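PDB 5DQP: EDTA monooxygenase from EDTA-degrading bacterium BNC1, which probably acts as an FMN-dependent monooxygenase that oxidises EDTA using molecular oxygen, working alongside a partner flavin reductase. Local coordinates for residues Asp51-Ala56 / Val77-Ile82; Leu303-Glu308 / Lys319-Pro324; Gln314-Lys319 / Asp339-Glu344. All blocks are in the same frame, centred on the assembly; numbering follows the deposited sequence.

Contact 1 (Asp51-Ala56 / Val77-Ile82); sequences DAFFLA and VLAAAI
Phe53 and Leu55 of strand 52-55 meet Leu78, Ala79 and Ile82 of helix 75-85. The aromatic contacts come first. Phe53 and Ile82 reach toward each other tip to tip. Ile82 CD1 lies over one face of the ring, 4.0 Å above its plane and offset toward the rim. The second branch also touches the ring, with Ile82 CG2 3.8 Å from Phe53 CE2. Ala79 CB sits at the ring edge, near its plane, 4.1 Å from Phe53 CZ.

The aliphatic contact follows. Two residues along the strand, Leu55 meets Leu78, one turn earlier in the helix than Ile82. The two side chains cross at about a right angle, and Leu55 CD1 comes to 4.0 Å from Leu78 CD2.

The segment axes run nearly antiparallel, at 153° and 10.0 Å apart. This is the first half of the beta-alpha-beta unit that continues into strand 90-96, as in a TIM barrel. Tyr38 and Ala42 of helix 35-47 touch Ile82 as well, and Ala80 packs on Ala80 of the second subunit. The contact is buried and apolar, so the strand and helix are held here by van der Waals packing, with no directional bond between them.

Contact 2 (Leu303-Glu308 / Lys319-Pro324); sequences LGIDLE and KDFNLP
Phe321 lies beside Leu303 and Ile305, its side chain pointing the same way as theirs. Its CB is 4.0 Å from Leu303 O. Further out, Phe321 CD1 is 3.7 Å from Ile305 CD1, and Leu303 CB reaches the ring at its edge. Phe321 CE1 makes the tightest apolar contact here, 3.5 Å from Ile305 CD1. CZ, at the tip, passes on to Leu316 and Ala341. Leu303 also lies alongside Leu323, with Leu303 CD2 3.8 Å from Leu323 CD2.

The next residue, Asn322, bonds to the other segment through both its backbone and its side chain. Its N donates to Leu303 O at 3.0 Å, in the carbonyl plane. Its ND2 donates to Gly304 O at 2.8 Å, almost straight at 173° and nearly along the C=O axis. Gly304 has positive phi and closes the preceding helix with a Schellman motif. Its CA makes a CH...O contact with Asn322 O. A water accepts from Asp306 N and donates to Asp320 O, joining the two segments a third time. Asp306 OD1 takes Glu308 N in an Asx turn.

The contact brings the start of the loop after helix 292-303 against a later part of the same loop, before helix 331-344. Phe321 and Leu323 pack on Val338 of helix 331-344. Leu303 and Ile305 rest on Leu351 and Leu348 of helix 348-354.

Contact 3 (Gln314-Lys319 / Asp339-Glu344); sequences QVLQEK and DVALDE
The flat peptide group joining Gln317 to Glu318 has the CD2 methyl of Leu342 over one face. This methyl is 3.6 Å from Glu318 N and 3.9 Å from Gln317 C. It also touches the preceding carbonyl, with Leu342 CD2 3.7 Å from Leu316 O. The carboxylate of Glu318 makes only a loose contact: its OE1 is 4.3 Å from Leu342 CD1. Chi1 of -65° sets Leu342 CG beside the backbone N. Beyond it, CD2 is the atom of this side chain that comes nearest to the loop.

Deeper in, Leu316 turns toward the helix. Its CD1 meets Ala341 CB at 4.1 Å. Phe321 touches both of these residues.

No direct hydrogen bond joins the segments. A water does so instead, donating to Leu316 O at 2.6 Å and to Ala341 O at 2.9 Å. Nearby, the backbone of Leu316 is also bonded to that of Leu346.

The loop therefore lies on helix 331-344 by mixed means. Methyl groups cover a peptide plane and an alanine. The water donates to two carbonyl oxygens, which as acceptors could not bond to each other.

In the fold
Contact 1 lies in the barrel and stands apart from the other two. Its centre is about 44 Å from that of contact 2 and 39 Å from that of contact 3, on the opposite side of the chain's centre. It is also the one near the predicted FMN site. The side chain of Leu55 is about 6 Å from those of Thr94 and Asp57. Contacts 2 and 3 lie away from the annotated sites. Their centres are 11 Å apart, they share Lys319, and their segments alternate along the chain. They form one apolar cluster: Leu316 CD2 is 3.6 Å from Ile305 CD1, and Ala341 CB is 3.9 Å from Phe321 CZ.

Contact 1 (Asp51-Ala56 / Val77-Ile82)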
ATOM      1  N   ASP A  51      10.983  -9.744  15.262  1.00 17.76           N
ATOM      2  CA  ASP A  51      10.098  -8.661  15.670  1.00 19.59           C
ATOM      3  C   ASP A  51       9.370  -8.044  14.480  1.00 19.71           C
ATOM      4  O   ASP A  51       8.182  -7.722  14.585  1.00 18.50           O
ATOM      5  CB  ASP A  51      10.872  -7.605  16.445  1.00 18.93           C
ATOM      6  CG  ASP A  51      11.399  -8.147  17.750  1.00 20.11           C
ATOM      7  OD1 ASP A  51      10.565  -8.452  18.634  1.00 19.87           O
ATOM      8  OD2 ASP A  51      12.632  -8.303  17.875  1.00 19.03           O
ATOM      9  N   ALA A  52      10.046  -7.880  13.341  1.00 16.72           N
ATOM     10  CA  ALA A  52       9.381  -7.309  12.171  1.00 16.74           C
ATOM     11  C   ALA A  52      10.139  -7.697  10.907  1.00 18.78           C
ATOM     12  O   ALA A  52      11.347  -7.947  10.952  1.00 21.07           O
ATOM     13  CB  ALA A  52       9.287  -5.777  12.269  1.00 16.77           C
ATOM     14  N   PHE A  53       9.420  -7.751   9.779  1.00 14.78           N
ATOM     15  CA  PHE A  53      10.115  -7.767   8.507  1.00 16.30           C
ATOM     16  C   PHE A  53      10.362  -6.323   8.074  1.00 18.44           C
ATOM     17  O   PHE A  53       9.796  -5.371   8.617  1.00 16.02           O
ATOM     18  CB  PHE A  53       9.346  -8.564   7.430  1.00 19.28           C
ATOM     19  CG  PHE A  53       7.958  -8.011   7.101  1.00 17.83           C
ATOM     20  CD1 PHE A  53       7.805  -6.985   6.190  1.00 16.18           C
ATOM     21  CD2 PHE A  53       6.821  -8.541   7.701  1.00 13.42           C
ATOM     22  CE1 PHE A  53       6.553  -6.465   5.902  1.00 15.06           C
ATOM     23  CE2 PHE A  53       5.561  -8.049   7.411  1.00 17.92           C
ATOM     24  CZ  PHE A  53       5.420  -7.004   6.511  1.00 20.54           C
ATOM     25  N   PHE A  54      11.245  -6.164   7.102  1.00 16.46           N
ATOM     26  CA  PHE A  54      11.558  -4.858   6.561  1.00 19.25           C
ATOM     27  C   PHE A  54      11.566  -4.916   5.041  1.00 15.96           C
ATOM     28  O   PHE A  54      12.100  -5.858   4.444  1.00 19.74           O
ATOM     29  CB  PHE A  54      12.924  -4.383   7.088  1.00 22.89           C
ATOM     30  CG  PHE A  54      13.485  -3.196   6.353  1.00 22.70           C
ATOM     31  CD1 PHE A  54      12.845  -1.973   6.411  1.00 21.18           C
ATOM     32  CD2 PHE A  54      14.667  -3.297   5.641  1.00 25.96           C
ATOM     33  CE1 PHE A  54      13.353  -0.875   5.765  1.00 23.48           C
ATOM     34  CE2 PHE A  54      15.208  -2.180   4.984  1.00 26.64           C
ATOM     35  CZ  PHE A  54      14.547  -0.977   5.047  1.00 26.31           C
ATOM     36  N   LEU A  55      10.995  -3.892   4.425  1.00 14.63           N
ATOM     37  CA  LEU A  55      10.981  -3.732   2.981  1.00 20.58           C
ATOM     38  C   LEU A  55      11.673  -2.424   2.633  1.00 17.86           C
ATOM     39  O   LEU A  55      11.206  -1.348   3.015  1.00 19.23           O
ATOM     40  CB  LEU A  55       9.545  -3.751   2.445  1.00 17.60           C
ATOM     41  CG  LEU A  55       8.832  -5.099   2.552  1.00 16.46           C
ATOM     42  CD1 LEU A  55       7.343  -4.947   2.188  1.00 15.25           C
ATOM     43  CD2 LEU A  55       9.492  -6.130   1.660  1.00 21.35           C
ATOM     44  N   ALA A  56      12.802  -2.523   1.948  1.00 21.46           N
ATOM     45  CA  ALA A  56      13.421  -1.360   1.331  1.00 18.42           C
ATOM     46  C   ALA A  56      12.614  -0.982   0.093  1.00 21.42           C
ATOM     47  O   ALA A  56      11.828  -1.778  -0.423  1.00 19.09           O
ATOM     48  CB  ALA A  56      14.870  -1.657   0.955  1.00 14.60           C
ATOM     49  N   VAL A  77       1.669  -1.508  -0.044  1.00 21.95           N
ATOM     50  CA  VAL A  77       0.734  -2.517  -0.567  1.00 18.06           C
ATOM     51  C   VAL A  77       1.161  -3.927  -0.158  1.00 19.26           C
ATOM     52  O   VAL A  77       0.360  -4.711   0.374  1.00 16.62           O
ATOM     53  CB  VAL A  77       0.636  -2.378  -2.100  1.00 23.18           C
ATOM     54  CG1 VAL A  77      -0.006  -3.591  -2.763  1.00 17.44           C
ATOM     55  CG2 VAL A  77      -0.081  -1.087  -2.463  1.00 16.75           C
ATOM     56  N   LEU A  78       2.436  -4.271  -0.393  1.00 17.66           N
ATOM     57  CA  LEU A  78       2.934  -5.589   0.010  1.00 15.75           C
ATOM     58  C   LEU A  78       2.757  -5.813   1.515  1.00 17.29           C
ATOM     59  O   LEU A  78       2.275  -6.867   1.941  1.00 17.13           O
ATOM     60  CB  LEU A  78       4.408  -5.752  -0.418  1.00 12.49           C
ATOM     61  CG  LEU A  78       5.087  -7.115  -0.338  1.00 21.01           C
ATOM     62  CD1 LEU A  78       4.183  -8.222  -0.875  1.00 13.95           C
ATOM     63  CD2 LEU A  78       6.462  -7.103  -1.057  1.00 18.74           C
ATOM     64  N   ALA A  79       3.137  -4.836   2.347  1.00 17.88           N
ATOM     65  CA  ALA A  79       2.996  -5.043   3.788  1.00 19.05           C
ATOM     66  C   ALA A  79       1.528  -5.210   4.209  1.00 20.11           C
ATOM     67  O   ALA A  79       1.228  -5.940   5.166  1.00 19.34           O
ATOM     68  CB  ALA A  79       3.640  -3.885   4.540  1.00 18.46           C
ATOM     69  N   ALA A  80       0.602  -4.545   3.516  1.00 16.05           N
ATOM     70  CA  ALA A  80      -0.820  -4.743   3.802  1.00 19.48           C
ATOM     71  C   ALA A  80      -1.271  -6.162   3.470  1.00 17.14           C
ATOM     72  O   ALA A  80      -2.057  -6.757   4.215  1.00 16.86           O
ATOM     73  CB  ALA A  80      -1.662  -3.727   3.022  1.00 16.98           C
ATOM     74  N   ALA A  81      -0.819  -6.710   2.337  1.00 19.93           N
ATOM     75  CA  ALA A  81      -1.245  -8.058   1.948  1.00 17.98           C
ATOM     76  C   ALA A  81      -0.615  -9.106   2.850  1.00 20.01           C
ATOM     77  O   ALA A  81      -1.298 -10.019   3.329  1.00 20.89           O
ATOM     78  CB  ALA A  81      -0.883  -8.335   0.487  1.00 17.42           C
ATOM     79  N   ILE A  82       0.680  -8.972   3.120  1.00 15.96           N
ATOM     80  CA  ILE A  82       1.348  -9.882   4.051  1.00 17.14           C
ATOM     81  C   ILE A  82       0.626  -9.918   5.395  1.00 23.18           C
ATOM     82  O   ILE A  82       0.270 -10.990   5.899  1.00 21.60           O
ATOM     83  CB  ILE A  82       2.820  -9.480   4.254  1.00 18.51           C
ATOM     84  CG1 ILE A  82       3.614  -9.610   2.945  1.00 19.14           C
ATOM     85  CG2 ILE A  82       3.425 -10.361   5.368  1.00 14.69           C
ATOM     86  CD1 ILE A  82       5.143  -9.179   3.088  1.00 14.95           C
TER

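Contact 2 (Leu303-Glu308 / Lys319-Pro324)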
ATOM      1  N   LEU A 303      43.826   0.227   0.460  1.00 27.56           N
ATOM      2  CA  LEU A 303      44.260   0.481   1.819  1.00 22.40           C
ATOM      3  C   LEU A 303      45.754   0.709   1.901  1.00 28.69           C
ATOM      4  O   LEU A 303      46.269   0.920   3.001  1.00 30.45           O
ATOM      5  CB  LEU A 303      43.867  -0.689   2.729  1.00 29.04           C
ATOM      6  CG  LEU A 303      42.381  -1.067   2.814  1.00 31.41           C
ATOM      7  CD1 LEU A 303      42.234  -2.444   3.419  1.00 23.44           C
ATOM      8  CD2 LEU A 303      41.575  -0.051   3.602  1.00 23.40           C
ATOM      9  N   GLY A 304      46.456   0.656   0.768  1.00 25.78           N
ATOM     10  CA  GLY A 304      47.894   0.878   0.750  1.00 28.44           C
ATOM     11  C   GLY A 304      48.690  -0.200   1.453  1.00 32.69           C
ATOM     12  O   GLY A 304      49.712   0.098   2.075  1.00 32.84           O
ATOM     13  N   ILE A 305      48.233  -1.443   1.397  1.00 28.68           N
ATOM     14  CA  ILE A 305      48.966  -2.571   1.958  1.00 31.27           C
ATOM     15  C   ILE A 305      49.894  -3.137   0.888  1.00 35.59           C
ATOM     16  O   ILE A 305      49.438  -3.562  -0.183  1.00 34.51           O
ATOM     17  CB  ILE A 305      48.001  -3.649   2.474  1.00 32.14           C
ATOM     18  CG1 ILE A 305      47.258  -3.150   3.727  1.00 27.63           C
ATOM     19  CG2 ILE A 305      48.769  -4.950   2.733  1.00 29.95           C
ATOM     20  CD1 ILE A 305      46.037  -3.968   4.101  1.00 29.61           C
ATOM     21  N   ASP A 306      51.196  -3.168   1.180  1.00 36.08           N
ATOM     22  CA  ASP A 306      52.208  -3.619   0.215  1.00 39.60           C
ATOM     23  C   ASP A 306      52.288  -5.146   0.216  1.00 36.09           C
ATOM     24  O   ASP A 306      52.940  -5.747   1.068  1.00 34.39           O
ATOM     25  CB  ASP A 306      53.561  -2.989   0.546  1.00 40.26           C
ATOM     26  CG  ASP A 306      54.674  -3.466  -0.382  1.00 52.75           C
ATOM     27  OD1 ASP A 306      54.371  -4.132  -1.395  1.00 51.24           O
ATOM     28  OD2 ASP A 306      55.855  -3.170  -0.102  1.00 53.20           O
ATOM     29  N   LEU A 307      51.660  -5.785  -0.756  1.00 40.44           N
ATOM     30  CA  LEU A 307      51.622  -7.251  -0.737  1.00 41.34           C
ATOM     31  C   LEU A 307      52.936  -7.903  -1.092  1.00 49.47           C
ATOM     32  O   LEU A 307      52.934  -9.133  -1.277  1.00 43.49           O
ATOM     33  CB  LEU A 307      50.547  -7.784  -1.682  1.00 38.84           C
ATOM     34  CG  LEU A 307      49.094  -7.542  -1.282  1.00 32.43           C
ATOM     35  CD1 LEU A 307      48.202  -8.115  -2.346  1.00 29.99           C
ATOM     36  CD2 LEU A 307      48.783  -8.136   0.091  1.00 30.22           C
ATOM     37  N   GLU A 308      54.013  -7.170  -1.251  1.00 50.16           N
ATOM     38  CA  GLU A 308      55.322  -7.788  -1.316  1.00 52.16           C
ATOM     39  C   GLU A 308      55.969  -7.991   0.037  1.00 47.57           C
ATOM     40  O   GLU A 308      56.769  -8.864   0.184  1.00 49.73           O
ATOM     41  CB  GLU A 308      56.248  -7.020  -2.224  1.00 57.99           C
ATOM     42  CG  GLU A 308      56.180  -7.500  -3.644  1.00 71.11           C
ATOM     43  CD  GLU A 308      54.813  -7.338  -4.245  1.00 84.08           C
ATOM     44  OE1 GLU A 308      53.895  -8.133  -3.935  1.00 83.50           O
ATOM     45  OE2 GLU A 308      54.651  -6.402  -5.024  1.00106.01           O
ATOM     46  N   LYS A 319      50.765  -0.288  11.259  1.00 34.09           N
ATOM     47  CA  LYS A 319      51.832   0.147  10.360  1.00 40.09           C
ATOM     48  C   LYS A 319      51.691  -0.412   8.947  1.00 37.09           C
ATOM     49  O   LYS A 319      52.382   0.056   8.042  1.00 38.63           O
ATOM     50  CB  LYS A 319      53.201  -0.264  10.926  1.00 42.00           C
ATOM     51  CG  LYS A 319      53.459   0.223  12.352  1.00 58.21           C
ATOM     52  CD  LYS A 319      54.765  -0.340  12.916  1.00 81.95           C
ATOM     53  CE  LYS A 319      55.043   0.185  14.326  1.00 62.34           C
ATOM     54  NZ  LYS A 319      56.421  -0.162  14.795  1.00 77.98           N
ATOM     55  N   ASP A 320      50.862  -1.434   8.735  1.00 35.25           N
ATOM     56  CA  ASP A 320      50.757  -2.012   7.402  1.00 32.91           C
ATOM     57  C   ASP A 320      49.929  -1.154   6.459  1.00 32.14           C
ATOM     58  O   ASP A 320      50.079  -1.275   5.243  1.00 31.37           O
ATOM     59  CB  ASP A 320      50.122  -3.402   7.446  1.00 36.89           C
ATOM     60  CG  ASP A 320      50.931  -4.410   8.247  1.00 36.08           C
ATOM     61  OD1 ASP A 320      52.178  -4.348   8.249  1.00 34.92           O
ATOM     62  OD2 ASP A 320      50.291  -5.289   8.863  1.00 32.49           O
ATOM     63  N   PHE A 321      49.052  -0.305   6.990  1.00 30.12           N
ATOM     64  CA  PHE A 321      48.118   0.462   6.173  1.00 33.69           C
ATOM     65  C   PHE A 321      48.721   1.793   5.752  1.00 34.08           C
ATOM     66  O   PHE A 321      49.363   2.474   6.554  1.00 34.27           O
ATOM     67  CB  PHE A 321      46.830   0.727   6.941  1.00 27.88           C
ATOM     68  CG  PHE A 321      46.100  -0.516   7.357  1.00 35.71           C
ATOM     69  CD1 PHE A 321      45.270  -1.173   6.465  1.00 28.73           C
ATOM     70  CD2 PHE A 321      46.234  -1.019   8.643  1.00 29.47           C
ATOM     71  CE1 PHE A 321      44.590  -2.318   6.840  1.00 30.66           C
ATOM     72  CE2 PHE A 321      45.549  -2.167   9.026  1.00 31.62           C
ATOM     73  CZ  PHE A 321      44.719  -2.808   8.119  1.00 27.85           C
ATOM     74  N   ASN A 322      48.497   2.172   4.488  1.00 31.95           N
ATOM     75  CA  ASN A 322      48.887   3.497   3.993  1.00 33.02           C
ATOM     76  C   ASN A 322      47.688   4.041   3.216  1.00 33.79           C
ATOM     77  O   ASN A 322      47.596   3.904   1.992  1.00 28.28           O
ATOM     78  CB  ASN A 322      50.166   3.420   3.142  1.00 34.20           C
ATOM     79  CG  ASN A 322      51.319   2.767   3.885  1.00 38.01           C
ATOM     80  OD1 ASN A 322      52.027   3.419   4.658  1.00 47.99           O
ATOM     81  ND2 ASN A 322      51.504   1.468   3.665  1.00 39.11           N
ATOM     82  N   LEU A 323      46.741   4.625   3.939  1.00 32.41           N
ATOM     83  CA  LEU A 323      45.499   5.033   3.304  1.00 33.81           C
ATOM     84  C   LEU A 323      45.767   6.200   2.363  1.00 36.53           C
ATOM     85  O   LEU A 323      46.356   7.205   2.779  1.00 36.20           O
ATOM     86  CB  LEU A 323      44.444   5.420   4.337  1.00 28.60           C
ATOM     87  CG  LEU A 323      43.908   4.312   5.249  1.00 30.01           C
ATOM     88  CD1 LEU A 323      42.708   4.820   6.046  1.00 25.62           C
ATOM     89  CD2 LEU A 323      43.555   3.049   4.465  1.00 25.51           C
ATOM     90  N   PRO A 324      45.347   6.116   1.108  1.00 36.08           N
ATOM     91  CA  PRO A 324      45.542   7.250   0.198  1.00 41.39           C
ATOM     92  C   PRO A 324      44.849   8.503   0.722  1.00 46.80           C
ATOM     93  O   PRO A 324      43.740   8.445   1.261  1.00 45.60           O
ATOM     94  CB  PRO A 324      44.929   6.760  -1.119  1.00 44.67           C
ATOM     95  CG  PRO A 324      44.019   5.625  -0.737  1.00 38.66           C
ATOM     96  CD  PRO A 324      44.644   4.986   0.474  1.00 35.88           C
TER
HETATM   97  O   HOH W   1      52.214  -2.210   3.744  1.00 32.41           O

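Contact 3 (Gln314-Lys319 / Asp339-Glu344)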
ATOM      1  N   GLN A 314      48.466 -12.887   6.953  1.00 25.13           N
ATOM      2  CA  GLN A 314      49.004 -12.473   8.226  1.00 29.00           C
ATOM      3  C   GLN A 314      48.113 -11.431   8.900  1.00 24.27           C
ATOM      4  O   GLN A 314      47.447 -10.618   8.249  1.00 21.14           O
ATOM      5  CB  GLN A 314      50.428 -11.957   8.043  1.00 26.38           C
ATOM      6  CG  GLN A 314      50.581 -10.560   7.617  1.00 26.64           C
ATOM      7  CD  GLN A 314      52.079 -10.246   7.416  1.00 46.97           C
ATOM      8  OE1 GLN A 314      52.726 -10.791   6.504  1.00 28.43           O
ATOM      9  NE2 GLN A 314      52.638  -9.406   8.292  1.00 31.18           N
ATOM     10  N   VAL A 315      48.100 -11.468  10.228  1.00 26.06           N
ATOM     11  CA  VAL A 315      47.348 -10.483  10.986  1.00 22.25           C
ATOM     12  C   VAL A 315      47.877  -9.100  10.654  1.00 28.03           C
ATOM     13  O   VAL A 315      49.068  -8.813  10.841  1.00 24.69           O
ATOM     14  CB  VAL A 315      47.445 -10.745  12.487  1.00 23.53           C
ATOM     15  CG1 VAL A 315      46.842  -9.536  13.244  1.00 27.05           C
ATOM     16  CG2 VAL A 315      46.738 -12.026  12.838  1.00 22.80           C
ATOM     17  N   LEU A 316      46.982  -8.233  10.190  1.00 25.33           N
ATOM     18  CA  LEU A 316      47.343  -6.870   9.825  1.00 27.10           C
ATOM     19  C   LEU A 316      47.653  -6.029  11.057  1.00 28.27           C
ATOM     20  O   LEU A 316      47.046  -6.187  12.123  1.00 24.52           O
ATOM     21  CB  LEU A 316      46.203  -6.231   9.046  1.00 22.97           C
ATOM     22  CG  LEU A 316      45.973  -6.820   7.667  1.00 24.80           C
ATOM     23  CD1 LEU A 316      44.558  -6.478   7.158  1.00 24.48           C
ATOM     24  CD2 LEU A 316      47.025  -6.273   6.726  1.00 28.39           C
ATOM     25  N   GLN A 317      48.599  -5.115  10.889  1.00 23.48           N
ATOM     26  CA  GLN A 317      48.993  -4.175  11.922  1.00 32.57           C
ATOM     27  C   GLN A 317      48.776  -2.761  11.420  1.00 30.60           C
ATOM     28  O   GLN A 317      48.751  -2.501  10.211  1.00 30.46           O
ATOM     29  CB  GLN A 317      50.466  -4.346  12.330  1.00 34.77           C
ATOM     30  CG  GLN A 317      50.805  -5.717  12.913  1.00 38.12           C
ATOM     31  CD  GLN A 317      52.104  -5.681  13.678  1.00 60.90           C
ATOM     32  OE1 GLN A 317      53.172  -5.861  13.099  1.00 50.29           O
ATOM     33  NE2 GLN A 317      52.025  -5.423  14.986  1.00 66.75           N
ATOM     34  N   GLU A 318      48.649  -1.847  12.380  1.00 28.21           N
ATOM     35  CA  GLU A 318      48.470  -0.433  12.069  1.00 37.33           C
ATOM     36  C   GLU A 318      49.493   0.048  11.045  1.00 36.49           C
ATOM     37  O   GLU A 318      49.143   0.708  10.060  1.00 38.19           O
ATOM     38  CB  GLU A 318      48.567   0.391  13.356  1.00 43.73           C
ATOM     39  CG  GLU A 318      49.062   1.809  13.127  1.00 56.41           C
ATOM     40  CD  GLU A 318      48.107   2.636  12.272  1.00 75.76           C
ATOM     41  OE1 GLU A 318      46.872   2.559  12.513  1.00 58.53           O
ATOM     42  OE2 GLU A 318      48.592   3.357  11.361  1.00 69.89           O
ATOM     43  N   LYS A 319      50.765  -0.288  11.259  1.00 34.09           N
ATOM     44  CA  LYS A 319      51.832   0.147  10.360  1.00 40.09           C
ATOM     45  C   LYS A 319      51.691  -0.412   8.947  1.00 37.09           C
ATOM     46  O   LYS A 319      52.382   0.056   8.042  1.00 38.63           O
ATOM     47  CB  LYS A 319      53.201  -0.264  10.926  1.00 42.00           C
ATOM     48  CG  LYS A 319      53.459   0.223  12.352  1.00 58.21           C
ATOM     49  CD  LYS A 319      54.765  -0.340  12.916  1.00 81.95           C
ATOM     50  CE  LYS A 319      55.043   0.185  14.326  1.00 62.34           C
ATOM     51  NZ  LYS A 319      56.421  -0.162  14.795  1.00 77.98           N
ATOM     52  N   ASP A 339      39.690  -0.002  11.157  1.00 23.00           N
ATOM     53  CA  ASP A 339      39.196  -0.259  12.510  1.00 27.36           C
ATOM     54  C   ASP A 339      38.698  -1.698  12.653  1.00 23.63           C
ATOM     55  O   ASP A 339      38.983  -2.367  13.651  1.00 26.93           O
ATOM     56  CB  ASP A 339      38.085   0.740  12.841  1.00 32.16           C
ATOM     57  CG  ASP A 339      37.714   0.747  14.316  1.00 55.32           C
ATOM     58  OD1 ASP A 339      38.478   0.170  15.129  1.00 66.24           O
ATOM     59  OD2 ASP A 339      36.666   1.352  14.667  1.00 55.63           O
ATOM     60  N   VAL A 340      37.961  -2.193  11.660  1.00 20.87           N
ATOM     61  CA  VAL A 340      37.510  -3.585  11.676  1.00 23.19           C
ATOM     62  C   VAL A 340      38.699  -4.533  11.725  1.00 25.17           C
ATOM     63  O   VAL A 340      38.737  -5.465  12.535  1.00 19.26           O
ATOM     64  CB  VAL A 340      36.619  -3.885  10.462  1.00 18.36           C
ATOM     65  CG1 VAL A 340      36.324  -5.386  10.407  1.00 19.27           C
ATOM     66  CG2 VAL A 340      35.314  -3.119  10.565  1.00 22.96           C
ATOM     67  N   ALA A 341      39.687  -4.317  10.852  1.00 20.48           N
ATOM     68  CA  ALA A 341      40.799  -5.259  10.789  1.00 19.96           C
ATOM     69  C   ALA A 341      41.566  -5.296  12.105  1.00 23.25           C
ATOM     70  O   ALA A 341      41.972  -6.370  12.564  1.00 21.62           O
ATOM     71  CB  ALA A 341      41.736  -4.903   9.633  1.00 19.36           C
ATOM     72  N   LEU A 342      41.781  -4.134  12.726  1.00 21.28           N
ATOM     73  CA  LEU A 342      42.537  -4.110  13.973  1.00 26.60           C
ATOM     74  C   LEU A 342      41.709  -4.634  15.136  1.00 25.86           C
ATOM     75  O   LEU A 342      42.209  -5.434  15.939  1.00 24.26           O
ATOM     76  CB  LEU A 342      43.034  -2.698  14.268  1.00 25.21           C
ATOM     77  CG  LEU A 342      44.052  -2.194  13.249  1.00 29.60           C
ATOM     78  CD1 LEU A 342      44.401  -0.769  13.580  1.00 35.09           C
ATOM     79  CD2 LEU A 342      45.317  -3.084  13.198  1.00 24.22           C
ATOM     80  N   ASP A 343      40.440  -4.204  15.246  1.00 22.27           N
ATOM     81  CA  ASP A 343      39.616  -4.642  16.371  1.00 24.92           C
ATOM     82  C   ASP A 343      39.439  -6.153  16.387  1.00 27.07           C
ATOM     83  O   ASP A 343      39.400  -6.757  17.464  1.00 24.34           O
ATOM     84  CB  ASP A 343      38.227  -4.000  16.361  1.00 23.44           C
ATOM     85  CG  ASP A 343      37.376  -4.453  17.588  1.00 29.26           C
ATOM     86  OD1 ASP A 343      37.866  -4.302  18.733  1.00 25.98           O
ATOM     87  OD2 ASP A 343      36.244  -4.984  17.431  1.00 30.35           O
ATOM     88  N   GLU A 344      39.265  -6.768  15.211  1.00 23.78           N
ATOM     89  CA  GLU A 344      38.979  -8.195  15.102  1.00 26.74           C
ATOM     90  C   GLU A 344      40.228  -9.020  14.768  1.00 26.70           C
ATOM     91  O   GLU A 344      40.141 -10.253  14.678  1.00 26.59           O
ATOM     92  CB  GLU A 344      37.856  -8.419  14.067  1.00 20.30           C
ATOM     93  CG  GLU A 344      36.519  -7.827  14.539  1.00 24.91           C
ATOM     94  CD  GLU A 344      35.343  -7.880  13.524  1.00 29.88           C
ATOM     95  OE1 GLU A 344      34.418  -7.032  13.665  1.00 25.88           O
ATOM     96  OE2 GLU A 344      35.303  -8.753  12.619  1.00 24.16           O
TER
HETATM   97  O   HOH W   2      44.763  -6.891  13.192  1.00 28.96           O